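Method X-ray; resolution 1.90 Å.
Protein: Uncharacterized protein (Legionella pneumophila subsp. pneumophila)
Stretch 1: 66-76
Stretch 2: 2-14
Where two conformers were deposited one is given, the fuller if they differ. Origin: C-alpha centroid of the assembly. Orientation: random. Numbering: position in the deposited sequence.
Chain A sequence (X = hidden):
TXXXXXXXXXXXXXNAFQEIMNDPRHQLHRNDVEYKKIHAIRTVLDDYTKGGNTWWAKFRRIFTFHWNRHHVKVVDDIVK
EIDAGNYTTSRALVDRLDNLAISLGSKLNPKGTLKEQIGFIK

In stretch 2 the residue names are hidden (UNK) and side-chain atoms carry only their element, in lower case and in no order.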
ATOM      1  N   HIS A  66       1.558 -11.404  -8.344  1.00 32.44           N
ATOM      2  CA  HIS A  66       2.994 -11.391  -8.081  1.00 31.37           C
ATOM      3  C   HIS A  66       3.404 -10.247  -7.140  1.00 29.51           C
ATOM      4  O   HIS A  66       4.230 -10.412  -6.263  1.00 28.35           O
ATOM      5  CB  HIS A  66       3.709 -11.210  -9.385  1.00 31.14           C
ATOM      6  CG  HIS A  66       5.179 -11.126  -9.246  1.00 30.72           C
ATOM      7  ND1 HIS A  66       5.943 -12.200  -8.836  1.00 32.42           N
ATOM      8  CD2 HIS A  66       6.035 -10.108  -9.468  1.00 30.20           C
ATOM      9  CE1 HIS A  66       7.211 -11.845  -8.834  1.00 32.63           C
ATOM     10  NE2 HIS A  66       7.292 -10.588  -9.221  1.00 31.36           N
ATOM     11  N   TRP A  67       2.788  -9.088  -7.343  1.00 27.14           N
ATOM     12  CA  TRP A  67       3.139  -7.889  -6.623  1.00 26.44           C
ATOM     13  C   TRP A  67       2.699  -7.862  -5.185  1.00 26.18           C
ATOM     14  O   TRP A  67       3.131  -6.997  -4.443  1.00 26.91           O
ATOM     15  CB  TRP A  67       2.527  -6.694  -7.319  1.00 27.71           C
ATOM     16  CG  TRP A  67       2.780  -6.736  -8.759  1.00 30.65           C
ATOM     17  CD1 TRP A  67       1.882  -7.011  -9.750  1.00 34.33           C
ATOM     18  CD2 TRP A  67       4.027  -6.540  -9.382  1.00 31.14           C
ATOM     19  NE1 TRP A  67       2.501  -6.970 -10.963  1.00 33.89           N
ATOM     20  CE2 TRP A  67       3.825  -6.664 -10.762  1.00 32.98           C
ATOM     21  CE3 TRP A  67       5.309  -6.222  -8.902  1.00 31.29           C
ATOM     22  CZ2 TRP A  67       4.857  -6.516 -11.672  1.00 32.11           C
ATOM     23  CZ3 TRP A  67       6.313  -6.079  -9.781  1.00 30.63           C
ATOM     24  CH2 TRP A  67       6.094  -6.232 -11.164  1.00 32.12           C
ATOM     25  N   ASN A  68       1.819  -8.778  -4.809  1.00 25.91           N
ATOM     26  CA  ASN A  68       1.249  -8.784  -3.484  1.00 27.53           C
ATOM     27  C   ASN A  68       2.302  -8.870  -2.396  1.00 27.91           C
ATOM     28  O   ASN A  68       2.221  -8.171  -1.406  1.00 25.52           O
ATOM     29  CB  ASN A  68       0.247  -9.919  -3.317  1.00 27.79           C
ATOM     30  CG  ASN A  68      -0.270 -10.030  -1.907  1.00 28.64           C
ATOM     31  OD1 ASN A  68       0.162 -10.881  -1.139  1.00 28.92           O
ATOM     32  ND2 ASN A  68      -1.226  -9.200  -1.572  1.00 27.23           N
ATOM     33  N   ARG A  69       3.280  -9.721  -2.589  1.00 29.17           N
ATOM     34  CA  ARG A  69       4.254  -9.944  -1.563  1.00 31.81           C
ATOM     35  C   ARG A  69       4.975  -8.659  -1.171  1.00 31.21           C
ATOM     36  O   ARG A  69       5.059  -8.331   0.011  1.00 30.29           O
ATOM     37  CB  ARG A  69       5.255 -11.004  -1.985  1.00 36.43           C
ATOM     38  CG  ARG A  69       6.180 -11.342  -0.840  1.00 44.55           C
ATOM     39  CD  ARG A  69       7.118 -12.431  -1.291  1.00 53.34           C
ATOM     40  NE  ARG A  69       8.434 -12.321  -0.663  1.00 60.28           N
ATOM     41  CZ  ARG A  69       9.043 -13.305  -0.008  1.00 62.12           C
ATOM     42  NH1 ARG A  69      10.255 -13.103   0.499  1.00 64.81           N
ATOM     43  NH2 ARG A  69       8.464 -14.492   0.112  1.00 64.78           N
ATOM     44  N   HIS A  70       5.481  -7.913  -2.145  1.00 29.40           N
ATOM     45  CA  HIS A  70       6.194  -6.726  -1.816  1.00 29.91           C
ATOM     46  C   HIS A  70       5.215  -5.642  -1.329  1.00 26.92           C
ATOM     47  O   HIS A  70       5.547  -4.850  -0.466  1.00 24.72           O
ATOM     48  CB  HIS A  70       6.932  -6.184  -3.012  1.00 32.53           C
ATOM     49  CG  HIS A  70       7.708  -4.951  -2.708  1.00 37.39           C
ATOM     50  ND1 HIS A  70       8.856  -4.969  -1.945  1.00 42.51           N
ATOM     51  CD2 HIS A  70       7.496  -3.660  -3.044  1.00 40.47           C
ATOM     52  CE1 HIS A  70       9.335  -3.743  -1.849  1.00 41.88           C
ATOM     53  NE2 HIS A  70       8.514  -2.928  -2.487  1.00 44.29           N
ATOM     54  N   HIS A  71       4.003  -5.633  -1.874  1.00 25.65           N
ATOM     55  CA  HIS A  71       3.036  -4.609  -1.474  1.00 23.56           C
ATOM     56  C   HIS A  71       2.637  -4.776  -0.011  1.00 23.20           C
ATOM     57  O   HIS A  71       2.611  -3.820   0.736  1.00 22.44           O
ATOM     58  CB  HIS A  71       1.847  -4.654  -2.364  1.00 24.22           C
ATOM     59  CG  HIS A  71       0.952  -3.477  -2.213  1.00 24.16           C
ATOM     60  ND1 HIS A  71      -0.072  -3.455  -1.301  1.00 26.05           N
ATOM     61  CD2 HIS A  71       0.901  -2.290  -2.862  1.00 25.82           C
ATOM     62  CE1 HIS A  71      -0.700  -2.298  -1.366  1.00 25.40           C
ATOM     63  NE2 HIS A  71      -0.141  -1.580  -2.319  1.00 25.37           N
ATOM     64  N   VAL A  72       2.398  -6.016   0.389  1.00 24.48           N
ATOM     65  CA  VAL A  72       2.188  -6.385   1.781  1.00 27.15           C
ATOM     66  C   VAL A  72       3.376  -5.950   2.656  1.00 28.72           C
ATOM     67  O   VAL A  72       3.159  -5.374   3.707  1.00 27.80           O
ATOM     68  CB  VAL A  72       1.865  -7.889   1.886  1.00 29.48           C
ATOM     69  CG1 VAL A  72       2.057  -8.471   3.292  1.00 31.66           C
ATOM     70  CG2 VAL A  72       0.446  -8.118   1.367  1.00 31.17           C
ATOM     71  N   LYS A  73       4.614  -6.204   2.224  1.00 31.17           N
ATOM     72  CA  LYS A  73       5.792  -5.695   2.954  1.00 31.58           C
ATOM     73  C   LYS A  73       5.713  -4.163   3.177  1.00 29.39           C
ATOM     74  O   LYS A  73       5.938  -3.692   4.276  1.00 27.71           O
ATOM     75  CB  LYS A  73       7.057  -6.048   2.216  1.00 37.72           C
ATOM     76  CG  LYS A  73       8.331  -6.133   3.048  1.00 48.33           C
ATOM     77  CD  LYS A  73       8.958  -4.792   3.437  1.00 55.53           C
ATOM     78  CE  LYS A  73       9.495  -3.983   2.256  1.00 62.51           C
ATOM     79  NZ  LYS A  73      10.088  -2.670   2.677  1.00 64.63           N
ATOM     80  N   VAL A  74       5.397  -3.389   2.143  1.00 25.97           N
ATOM     81  CA  VAL A  74       5.282  -1.936   2.312  1.00 25.69           C
ATOM     82  C   VAL A  74       4.162  -1.571   3.299  1.00 25.18           C
ATOM     83  O   VAL A  74       4.367  -0.738   4.191  1.00 23.57           O
ATOM     84  CB  VAL A  74       5.102  -1.244   0.938  1.00 27.39           C
ATOM     85  CG1 VAL A  74       4.945   0.266   1.100  1.00 27.81           C
ATOM     86  CG2 VAL A  74       6.336  -1.571   0.071  1.00 29.47           C
ATOM     87  N   VAL A  75       2.983  -2.194   3.163  1.00 24.01           N
ATOM     88  CA  VAL A  75       1.845  -1.886   4.045  1.00 23.60           C
ATOM     89  C   VAL A  75       2.195  -2.289   5.483  1.00 25.42           C
ATOM     90  O   VAL A  75       1.924  -1.594   6.422  1.00 23.04           O
ATOM     91  CB  VAL A  75       0.574  -2.522   3.526  1.00 24.02           C
ATOM     92  CG1 VAL A  75      -0.560  -2.380   4.507  1.00 25.79           C
ATOM     93  CG2 VAL A  75       0.174  -1.844   2.207  1.00 23.52           C
ATOM     94  N   ASP A  76       2.914  -3.373   5.643  1.00 26.45           N
ATOM     95  CA  ASP A  76       3.390  -3.748   6.979  1.00 27.72           C
ATOM     96  C   ASP A  76       4.319  -2.683   7.604  1.00 27.48           C
ATOM     97  O   ASP A  76       4.218  -2.387   8.803  1.00 25.09           O
ATOM     98  CB  ASP A  76       4.064  -5.095   6.879  1.00 32.15           C
ATOM     99  CG  ASP A  76       4.286  -5.701   8.216  1.00 40.93           C
ATOM    100  OD1 ASP A  76       3.288  -6.183   8.814  1.00 45.79           O
ATOM    101  OD2 ASP A  76       5.449  -5.609   8.679  1.00 45.98           O
ATOM    102  N   UNK A   2      -4.920  -8.363 -15.134  1.00 51.66           N
ATOM    103  CA  UNK A   2      -3.751  -8.707 -14.339  1.00 45.38           C
ATOM    104  C   UNK A   2      -2.818  -7.520 -14.309  1.00 38.21           C
ATOM    105  O   UNK A   2      -2.336  -7.132 -15.347  1.00 36.08           O
ATOM    106  c   UNK A   2      -1.821 -10.353 -14.165  1.00 45.06           C
ATOM    107  c   UNK A   2      -3.036  -9.922 -14.981  1.00 45.12           C
ATOM    108  c   UNK A   2      -4.582 -11.628 -13.869  1.00 46.77           C
ATOM    109  c   UNK A   2      -4.024 -11.084 -15.160  1.00 46.74           C
ATOM    110  N   UNK A   3      -2.544  -6.961 -13.124  1.00 34.71           N
ATOM    111  CA  UNK A   3      -1.632  -5.827 -13.079  1.00 34.76           C
ATOM    112  C   UNK A   3      -0.174  -6.193 -13.497  1.00 35.24           C
ATOM    113  O   UNK A   3       0.398  -7.168 -13.009  1.00 33.27           O
ATOM    114  c   UNK A   3      -2.143  -6.552 -10.845  1.00 34.66           C
ATOM    115  c   UNK A   3      -1.714  -5.362 -11.631  1.00 33.54           C
ATOM    116  c   UNK A   3      -3.073  -7.284 -11.785  1.00 35.40           C
ATOM    117  N   UNK A   4       0.367  -5.399 -14.431  1.00 34.57           N
ATOM    118  CA  UNK A   4       1.624  -5.648 -15.110  1.00 33.63           C
ATOM    119  C   UNK A   4       2.823  -4.957 -14.545  1.00 32.53           C
ATOM    120  O   UNK A   4       3.897  -5.068 -15.112  1.00 33.42           O
ATOM    121  N   UNK A   5       2.668  -4.286 -13.395  1.00 31.32           N
ATOM    122  CA  UNK A   5       3.762  -3.610 -12.657  1.00 30.83           C
ATOM    123  C   UNK A   5       3.207  -3.244 -11.276  1.00 29.87           C
ATOM    124  O   UNK A   5       1.979  -3.332 -11.029  1.00 27.70           O
ATOM    125  c   UNK A   5       4.284  -2.347 -13.403  1.00 31.13           C
ATOM    126  o   UNK A   5       2.487  -0.812 -12.982  1.00 31.71           O
ATOM    127  n   UNK A   5       2.860  -1.367 -15.118  1.00 35.87           N
ATOM    128  c   UNK A   5       3.143  -1.416 -13.824  1.00 33.35           C
ATOM    129  N   UNK A   6       4.108  -2.820 -10.403  1.00 28.27           N
ATOM    130  CA  UNK A   6       3.769  -2.560  -9.039  1.00 28.47           C
ATOM    131  C   UNK A   6       2.760  -1.411  -8.889  1.00 26.63           C
ATOM    132  O   UNK A   6       1.818  -1.499  -8.084  1.00 26.07           O
ATOM    133  c   UNK A   6       4.644  -0.799  -4.833  1.00 31.26           C
ATOM    134  c   UNK A   6       4.842  -0.942  -6.206  1.00 29.80           C
ATOM    135  c   UNK A   6       4.403  -1.900  -4.052  1.00 29.97           C
ATOM    136  c   UNK A   6       4.809  -2.173  -6.800  1.00 30.02           C
ATOM    137  c   UNK A   6       5.039  -2.322  -8.250  1.00 29.14           C
ATOM    138  c   UNK A   6       4.567  -3.289  -6.013  1.00 31.15           C
ATOM    139  c   UNK A   6       4.377  -3.146  -4.638  1.00 31.55           C
ATOM    140  N   UNK A   7       2.914  -0.359  -9.670  1.00 26.76           N
ATOM    141  CA  UNK A   7       1.955   0.769  -9.587  1.00 26.02           C
ATOM    142  C   UNK A   7       0.554   0.336 -10.000  1.00 25.84           C
ATOM    143  O   UNK A   7      -0.418   0.749  -9.411  1.00 26.56           O
ATOM    144  c   UNK A   7       2.442   1.965 -10.421  1.00 28.36           C
ATOM    145  N   UNK A   8       0.444  -0.515 -11.008  1.00 27.36           N
ATOM    146  CA  UNK A   8      -0.872  -1.030 -11.436  1.00 27.39           C
ATOM    147  C   UNK A   8      -1.490  -1.915 -10.362  1.00 27.44           C
ATOM    148  O   UNK A   8      -2.709  -1.824 -10.117  1.00 26.47           O
ATOM    149  c   UNK A   8      -0.778  -1.784 -12.743  1.00 28.85           C
ATOM    150  N   UNK A   9      -0.678  -2.745  -9.693  1.00 25.32           N
ATOM    151  CA  UNK A   9      -1.207  -3.496  -8.532  1.00 25.23           C
ATOM    152  C   UNK A   9      -1.734  -2.518  -7.434  1.00 24.77           C
ATOM    153  O   UNK A   9      -2.785  -2.723  -6.853  1.00 23.49           O
ATOM    154  o   UNK A   9      -2.169  -6.944  -3.266  1.00 27.28           O
ATOM    155  c   UNK A   9      -0.165  -4.458  -7.952  1.00 25.19           C
ATOM    156  c   UNK A   9      -1.796  -7.020  -5.623  1.00 29.32           C
ATOM    157  c   UNK A   9      -0.689  -5.136  -6.715  1.00 25.34           C
ATOM    158  c   UNK A   9      -1.096  -5.128  -4.328  1.00 25.85           C
ATOM    159  c   UNK A   9      -1.290  -6.397  -6.776  1.00 29.39           C
ATOM    160  c   UNK A   9      -0.595  -4.525  -5.472  1.00 25.35           C
ATOM    161  c   UNK A   9      -1.691  -6.376  -4.405  1.00 27.95           C
ATOM    162  N   UNK A  10      -0.977  -1.455  -7.183  1.00 22.90           N
ATOM    163  CA  UNK A  10      -1.351  -0.482  -6.183  1.00 22.96           C
ATOM    164  C   UNK A  10      -2.617   0.249  -6.536  1.00 23.02           C
ATOM    165  O   UNK A  10      -3.399   0.506  -5.667  1.00 23.47           O
ATOM    166  c   UNK A  10      -1.078   2.137  -2.777  1.00 23.82           C
ATOM    167  n   UNK A  10      -1.016   3.196  -3.565  1.00 23.92           N
ATOM    168  n   UNK A  10      -0.771   1.067  -3.487  1.00 24.48           N
ATOM    169  c   UNK A  10      -0.186   0.474  -5.853  1.00 22.74           C
ATOM    170  c   UNK A  10      -0.672   2.795  -4.823  1.00 25.62           C
ATOM    171  c   UNK A  10      -0.509   1.446  -4.783  1.00 25.38           C
ATOM    172  N   UNK A  11      -2.840   0.551  -7.802  0.50 24.39           N
ATOM    173  CA  UNK A  11      -4.120   1.170  -8.184  0.50 26.97           C
ATOM    174  C   UNK A  11      -5.321   0.245  -7.871  0.50 27.70           C
ATOM    175  O   UNK A  11      -6.332   0.673  -7.325  0.50 27.94           O
ATOM    176  o   UNK A  11      -6.937   3.163  -8.420  0.50 36.44           O
ATOM    177  c   UNK A  11      -5.397   2.237 -10.011  0.50 33.04           C
ATOM    178  c   UNK A  11      -4.118   1.538  -9.656  0.50 29.77           C
ATOM    179  o   UNK A  11      -4.928   4.118  -8.574  0.50 37.45           O
ATOM    180  c   UNK A  11      -5.792   3.258  -8.938  0.50 35.94           C
ATOM    181  N   UNK A  12      -5.195  -1.041  -8.187  1.00 28.10           N
ATOM    182  CA  UNK A  12      -6.250  -2.008  -7.841  1.00 29.71           C
ATOM    183  C   UNK A  12      -6.430  -2.037  -6.343  1.00 27.22           C
ATOM    184  O   UNK A  12      -7.565  -2.032  -5.832  1.00 27.62           O
ATOM    185  c   UNK A  12      -5.828  -3.799  -9.757  1.00 38.19           C
ATOM    186  c   UNK A  12      -5.724  -5.320  -9.806  1.00 40.89           C
ATOM    187  c   UNK A  12      -7.032  -3.264 -10.575  1.00 41.80           C
ATOM    188  c   UNK A  12      -5.911  -3.440  -8.293  1.00 32.73           C
ATOM    189  N   UNK A  13      -5.309  -2.060  -5.615  1.00 25.23           N
ATOM    190  CA  UNK A  13      -5.367  -2.092  -4.170  1.00 25.09           C
ATOM    191  C   UNK A  13      -6.075  -0.856  -3.601  1.00 25.94           C
ATOM    192  O   UNK A  13      -6.855  -0.948  -2.627  1.00 25.68           O
ATOM    193  c   UNK A  13      -4.002   0.947  -0.172  1.00 26.59           C
ATOM    194  c   UNK A  13      -3.971  -0.993   1.251  1.00 24.54           C
ATOM    195  c   UNK A  13      -3.979  -2.228  -3.574  1.00 24.52           C
ATOM    196  n   UNK A  13      -3.930  -3.138  -0.022  1.00 23.54           N
ATOM    197  c   UNK A  13      -3.932  -3.465  -1.349  1.00 24.02           C
ATOM    198  c   UNK A  13      -3.973  -1.222  -1.175  1.00 25.54           C
ATOM    199  c   UNK A  13      -3.988   0.371   1.084  1.00 23.99           C
ATOM    200  c   UNK A  13      -3.985   0.174  -1.315  1.00 25.91           C
ATOM    201  c   UNK A  13      -3.958  -1.774   0.113  1.00 23.41           C
ATOM    202  c   UNK A  13      -3.979  -2.321  -2.110  1.00 24.77           C
ATOM    203  N   UNK A  14      -5.801   0.302  -4.194  0.50 26.72           N
ATOM    204  CA  UNK A  14      -6.400   1.543  -3.739  0.50 27.29           C
ATOM    205  C   UNK A  14      -7.932   1.509  -3.866  0.50 28.72           C
ATOM    206  O   UNK A  14      -8.643   1.969  -2.978  0.50 28.35           O
ATOM    207  c   UNK A  14      -5.736   6.063  -6.102  0.50 35.18           C
ATOM    208  c   UNK A  14      -4.559   3.336  -3.994  0.50 29.61           C
ATOM    209  c   UNK A  14      -5.843   2.721  -4.538  0.50 28.98           C
ATOM    210  c   UNK A  14      -4.456   4.807  -4.404  0.50 30.70           C
ATOM    211  n   UNK A  14      -5.862   7.143  -5.339  0.50 35.44           N
ATOM    212  n   UNK A  14      -6.266   6.048  -7.310  0.50 36.51           N
ATOM    213  n   UNK A  14      -5.065   4.984  -5.696  0.50 34.36           N
TER

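Position 2 carries four carbons forked at the first, one arm two carbons long, and touches nothing on stretch 1; it is Ile2. At position 3 three carbons near Trp67 CD1 close a ring onto the backbone nitrogen, which defines Pro3. Trp67 NE1 donates to Pro3 O at 2.9 Å, a bond lying at the indole edge. Position 4 has no side-chain atoms, its backbone passing close to the indole, and is Gly4. Position 5, its backbone against the Trp67 indole, bears two carbons, the second carrying one oxygen and one nitrogen: Asn5. Its CA-to-CB bond points away from stretch 1, and the side chain caps the coming helix, OD1 accepting from the backbone N of position 8, while Asn5 CA lies 3.3 Å from Trp67 CZ2.

Position 6 shows one carbon and then a six-carbon ring that lies against His70 and His71, hence Phe6. The edge of His70 approaches the face of this ring in an offset edge-to-face pair, and His71 CD2 lies 3.7 Å from Phe6 CZ. Positions 7 and 8 each have a single carbon and make no contact with stretch 1, giving Ala7 and Ala8; Ala8 N is the donor to the Asn5 cap.

At position 9 a six-carbon ring on one carbon meets the face of His71 edge-on and bears an oxygen near Asn68 ND2, so it is Tyr9. Tyr9 CB sits 3.6 Å from Trp67 CB, and Asn68 ND2 donates to Tyr9 OH at 3.0 Å. Position 10 has one carbon and a five-membered ring of three carbons and two nitrogens, one meeting His71 NE2, the mark of His10; His10 ND1 and His71 NE2 share a hydrogen bond of 3.0 Å.

Position 11, three carbons with two oxygens on the third, is Glu11, and position 12, four carbons forked at the second, is Leu12; neither reaches stretch 1. Position 13 has one carbon followed by fused rings of eight carbons and one nitrogen, the five-membered ring facing the edge of His71: Trp13. His71 CE1 is 3.4 Å from Trp13 CG. Position 14, three carbons, a nitrogen and a carbon carrying two more nitrogens, is Arg14, which makes a salt bridge with Glu11 (Arg14 NH2 to Glu11 OE2, 2.7 Å).

The helices cross at 65°, and two residues of stretch 1 dominate the contact. Trp67 covers the turn leading into the helix and fastens it through Pro3 O. One helical turn on, His71 fits as a knob among Phe6, Tyr9, His10 and Trp13, combining aromatic packing with a hydrogen bond at its ring edge.

Stretch 2 2-14: IPGNFAAYHELWR
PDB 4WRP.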